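Local coordinates for glutathione s-transferase (Haemonchus contortus, PDB 2WS2), which probably catalyses the conjugation of glutathione to electrophilic substrates, as a nematode glutathione transferase of the sigma family, also called Nu-class, at residues 192-195 / 196-199; 78-81 / 82-86. All coordinates share one frame; numbering follows the deposited sequence.

Contact 1 (192-195 / 196-199)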
loop_
_atom_site.group_PDB
_atom_site.type_symbol
_atom_site.label_atom_id
_atom_site.label_comp_id
_atom_site.label_asym_id
_atom_site.label_seq_id
_atom_site.Cartn_x
_atom_site.Cartn_y
_atom_site.Cartn_z
ATOM N N LEU A 192 1.498 22.340 11.068
ATOM C CA LEU A 192 1.114 21.103 11.738
ATOM C C LEU A 192 0.975 21.277 13.249
ATOM O O LEU A 192 0.049 20.747 13.850
ATOM C CB LEU A 192 2.134 19.999 11.414
ATOM C CG LEU A 192 2.086 18.649 12.144
ATOM C CD1 LEU A 192 0.822 17.837 11.769
ATOM C CD2 LEU A 192 3.304 17.799 11.912
ATOM N N LYS A 193 1.856 22.083 13.849
ATOM C CA LYS A 193 1.875 22.240 15.307
ATOM C C LYS A 193 0.499 22.686 15.810
ATOM O O LYS A 193 -0.069 22.033 16.679
ATOM C CB LYS A 193 2.998 23.214 15.725
ATOM C CG LYS A 193 3.266 23.278 17.220
ATOM C CD LYS A 193 4.159 24.505 17.509
ATOM C CE LYS A 193 3.909 25.051 18.917
ATOM N NZ LYS A 193 3.892 23.955 19.934
ATOM N N LYS A 194 -0.009 23.758 15.197
ATOM C CA LYS A 194 -1.310 24.397 15.392
ATOM C C LYS A 194 -2.535 23.553 14.967
ATOM O O LYS A 194 -3.624 23.725 15.518
ATOM C CB LYS A 194 -1.286 25.727 14.623
ATOM C CG LYS A 194 -2.554 26.538 14.522
ATOM C CD LYS A 194 -2.687 27.703 15.585
ATOM C CE LYS A 194 -2.838 27.171 16.996
ATOM N NZ LYS A 194 -2.914 28.231 18.043
ATOM N N TRP A 195 -2.347 22.688 13.961
ATOM C CA TRP A 195 -3.271 21.596 13.642
ATOM C C TRP A 195 -3.405 20.610 14.796
ATOM O O TRP A 195 -4.521 20.372 15.296
ATOM C CB TRP A 195 -2.812 20.817 12.384
ATOM C CG TRP A 195 -3.664 19.616 12.129
ATOM C CD1 TRP A 195 -3.272 18.308 12.088
ATOM C CD2 TRP A 195 -5.077 19.624 11.916
ATOM N NE1 TRP A 195 -4.357 17.499 11.842
ATOM C CE2 TRP A 195 -5.480 18.278 11.739
ATOM C CE3 TRP A 195 -6.047 20.640 11.866
ATOM C CZ2 TRP A 195 -6.816 17.915 11.500
ATOM C CZ3 TRP A 195 -7.378 20.278 11.639
ATOM C CH2 TRP A 195 -7.745 18.925 11.474
ATOM N N ILE A 196 -2.298 20.004 15.220
ATOM C CA ILE A 196 -2.380 19.089 16.363
ATOM C C ILE A 196 -2.829 19.758 17.693
ATOM O O ILE A 196 -3.178 19.061 18.655
ATOM C CB ILE A 196 -1.117 18.182 16.569
ATOM C CG1 ILE A 196 -0.165 18.777 17.614
ATOM C CG2 ILE A 196 -0.434 17.852 15.234
ATOM C CD1 ILE A 196 0.348 17.750 18.617
ATOM N N GLU A 197 -2.845 21.083 17.733
ATOM C CA GLU A 197 -3.321 21.829 18.914
ATOM C C GLU A 197 -4.812 22.111 18.831
ATOM O O GLU A 197 -5.449 22.402 19.829
ATOM C CB GLU A 197 -2.656 23.205 19.011
ATOM C CG GLU A 197 -1.147 23.291 19.264
ATOM C CD GLU A 197 -0.652 24.700 18.947
ATOM O OE1 GLU A 197 0.363 25.196 19.520
ATOM O OE2 GLU A 197 -1.294 25.333 18.097
ATOM N N THR A 198 -5.361 22.084 17.629
ATOM C CA THR A 198 -6.692 22.596 17.423
ATOM C C THR A 198 -7.541 21.580 16.659
ATOM O O THR A 198 -8.620 21.915 16.162
ATOM C CB THR A 198 -6.666 23.921 16.643
ATOM O OG1 THR A 198 -6.076 23.697 15.358
ATOM C CG2 THR A 198 -5.875 25.020 17.407
ATOM N N ARG A 199 -7.045 20.352 16.569
ATOM C CA ARG A 199 -7.809 19.304 15.908
ATOM C C ARG A 199 -8.592 18.548 16.958
ATOM O O ARG A 199 -8.139 18.407 18.116
ATOM C CB ARG A 199 -6.924 18.353 15.074
ATOM C CG ARG A 199 -6.063 17.442 15.902
ATOM C CD ARG A 199 -4.949 16.757 15.165
ATOM N NE ARG A 199 -4.280 15.918 16.149
ATOM C CZ ARG A 199 -3.536 14.864 15.870
ATOM N NH1 ARG A 199 -3.354 14.478 14.603
ATOM N NH2 ARG A 199 -2.996 14.180 16.869
#

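Contact 2 (78-81 / 82-86)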
loop_
_atom_site.group_PDB
_atom_site.type_symbol
_atom_site.label_atom_id
_atom_site.label_comp_id
_atom_site.label_asym_id
_atom_site.label_seq_id
_atom_site.Cartn_x
_atom_site.Cartn_y
_atom_site.Cartn_z
ATOM N N ALA A 78 5.773 14.961 -1.762
ATOM C CA ALA A 78 5.820 13.564 -2.203
ATOM C C ALA A 78 7.249 13.093 -2.416
ATOM O O ALA A 78 7.469 11.902 -2.677
ATOM C CB ALA A 78 4.990 13.386 -3.525
ATOM N N GLY A 79 8.197 14.038 -2.302
ATOM C CA GLY A 79 9.626 13.860 -2.653
ATOM C C GLY A 79 10.139 14.849 -3.707
ATOM O O GLY A 79 9.372 15.324 -4.564
ATOM N N LYS A 80 11.433 15.172 -3.686
ATOM C CA LYS A 80 11.936 16.246 -4.591
ATOM C C LYS A 80 12.431 15.806 -5.988
ATOM O O LYS A 80 12.668 16.636 -6.852
ATOM C CB LYS A 80 12.971 17.144 -3.881
ATOM C CG LYS A 80 12.322 18.025 -2.802
ATOM C CD LYS A 80 11.427 19.108 -3.416
ATOM C CE LYS A 80 10.241 19.432 -2.495
ATOM N NZ LYS A 80 9.430 20.675 -2.821
ATOM N N SER A 81 12.555 14.516 -6.206
ATOM C CA SER A 81 12.905 14.013 -7.520
ATOM C C SER A 81 12.099 12.737 -7.651
ATOM O O SER A 81 11.569 12.243 -6.649
ATOM C CB SER A 81 14.383 13.677 -7.545
ATOM O OG SER A 81 14.590 12.574 -6.704
ATOM N N ALA A 82 12.059 12.168 -8.844
ATOM C CA ALA A 82 11.189 11.003 -9.086
ATOM C C ALA A 82 11.703 9.792 -8.329
ATOM O O ALA A 82 10.907 9.019 -7.789
ATOM C CB ALA A 82 11.002 10.722 -10.617
ATOM N N TRP A 83 13.035 9.657 -8.222
ATOM C CA TRP A 83 13.634 8.589 -7.418
ATOM C C TRP A 83 13.285 8.737 -5.931
ATOM O O TRP A 83 12.990 7.727 -5.252
ATOM C CB TRP A 83 15.167 8.447 -7.672
ATOM C CG TRP A 83 15.833 7.587 -6.660
ATOM C CD1 TRP A 83 16.443 8.010 -5.508
ATOM C CD2 TRP A 83 15.933 6.163 -6.669
ATOM N NE1 TRP A 83 16.916 6.948 -4.805
ATOM C CE2 TRP A 83 16.594 5.792 -5.470
ATOM C CE3 TRP A 83 15.539 5.163 -7.572
ATOM C CZ2 TRP A 83 16.902 4.471 -5.168
ATOM C CZ3 TRP A 83 15.801 3.836 -7.248
ATOM C CH2 TRP A 83 16.472 3.492 -6.072
ATOM N N GLU A 84 13.292 9.983 -5.451
ATOM C CA GLU A 84 12.958 10.337 -4.058
ATOM C C GLU A 84 11.472 10.010 -3.795
ATOM O O GLU A 84 11.111 9.578 -2.696
ATOM C CB GLU A 84 13.255 11.836 -3.799
ATOM C CG GLU A 84 12.996 12.367 -2.358
ATOM C CD GLU A 84 13.666 13.722 -2.068
ATOM O OE1 GLU A 84 12.943 14.677 -1.687
ATOM O OE2 GLU A 84 14.919 13.841 -2.245
ATOM N N GLU A 85 10.638 10.150 -4.821
ATOM C CA GLU A 85 9.205 9.935 -4.633
ATOM C C GLU A 85 8.930 8.462 -4.417
ATOM O O GLU A 85 7.957 8.085 -3.787
ATOM C CB GLU A 85 8.425 10.441 -5.827
ATOM C CG GLU A 85 8.405 11.921 -5.931
ATOM C CD GLU A 85 7.607 12.401 -7.107
ATOM O OE1 GLU A 85 6.389 12.115 -7.194
ATOM O OE2 GLU A 85 8.208 13.092 -7.949
ATOM N N ALA A 86 9.802 7.628 -4.936
ATOM C CA ALA A 86 9.576 6.199 -4.844
ATOM C C ALA A 86 10.168 5.793 -3.532
ATOM O O ALA A 86 9.716 4.878 -2.889
ATOM C CB ALA A 86 10.252 5.470 -5.967
HETATM O O HOH W 1 9.595 15.110 -7.847
#

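Contact 1 (192-195 / 196-199)
W195 sends its indole back beside its own carbonyl carbon (chi1 174°), and R199 holds CG between its backbone N and carbonyl carbon (chi1 71°). Together these turns lay the arginine chain across the ring. R199 CB sits over one face, 3.5 Å from the centroid of the W195 six-membered ring, in a CH-pi contact. Further along, R199 CD lies over the same indole, 3.5 Å from W195 NE1. The guanidinium plane stands 77° from the ring plane, so the two flat groups do not stack. Both polar ends go to the same acid: W195 NE1 bonds E16, and R199 NH1 forms salt bridges with E16 and E162. F165 adds a cation-pi contact to R199. W195 itself packs on R19 and V23 of helix 16-24.

The backbone I196 N donates to L192 O at 2.8 Å. Nearer the end the spacing shortens from four residues to three: T198 N donates to W195 O at 3.0 Å, from above the carbonyl plane. L192 CD1 meets I196 CG2 at 3.7 Å. On the exposed side E197 lies between two lysines. K193 NZ forms a long salt bridge (3.8 Å) with E197 OE1. K194 NZ forms another with E197 OE2, whose place is less sure.

This is the frayed C-terminal turn of helix 190-198, packed against helix 16-24 of the thioredoxin-like N-terminal domain of the glutathione transferase fold.

Contact 2 (78-81 / 82-86)
E84 reaches back from the first turn of its helix to the loop before it. Its CB lies 3.3 Å from S81 OG. CG passes G79 CA at 3.7 Å, since it stands anti to its own backbone N (chi1 -178°) and the chain beyond is extended. E84 CD lies 3.1 Å from K80 N. At the tip, E84 OE1 accepts a weak hydrogen bond from K80 N at 2.6 Å, and also lies near K80 CB. The E84 and K80 side chains run side by side and point the same way.

S81 is the N-cap of helix 82-100. Its OG accepts from E84 N at 3.2 Å, and so takes up a first-turn N-H that has no earlier helical carbonyl to bind. The carbonyl S81 O accepts from E85 N at 2.9 Å, with the donor in the carbonyl plane.

With no side chain and a positive phi (122°), G79 brings its backbone close against E84 and E85. Beside it, E85 CA makes a CA-H...O contact of 3.3 Å with A78 O. One water donates to both G79 O and E85 OE2. E85 OE1 has long, weak ion pairs with R73 and with R73 of the second subunit.

In the fold
Both contacts are local and lie at the surface, at opposite ends of helices. Contact 2 is at the start of helix 82-100, contact 1 at the end of helix 190-198. They share no element. Their centres are 27 Å apart and their nearest atoms about 14 Å, so they do not touch. In contact 2 the polar work is done mainly by backbone N-H groups and their acceptors, and the second subunit lies within reach. Contact 1 combines an aromatic face with charged side chains, and no other subunit touches it. Its inner side meets helix 16-24, whereas A78 of contact 2 rests on helix 64-75.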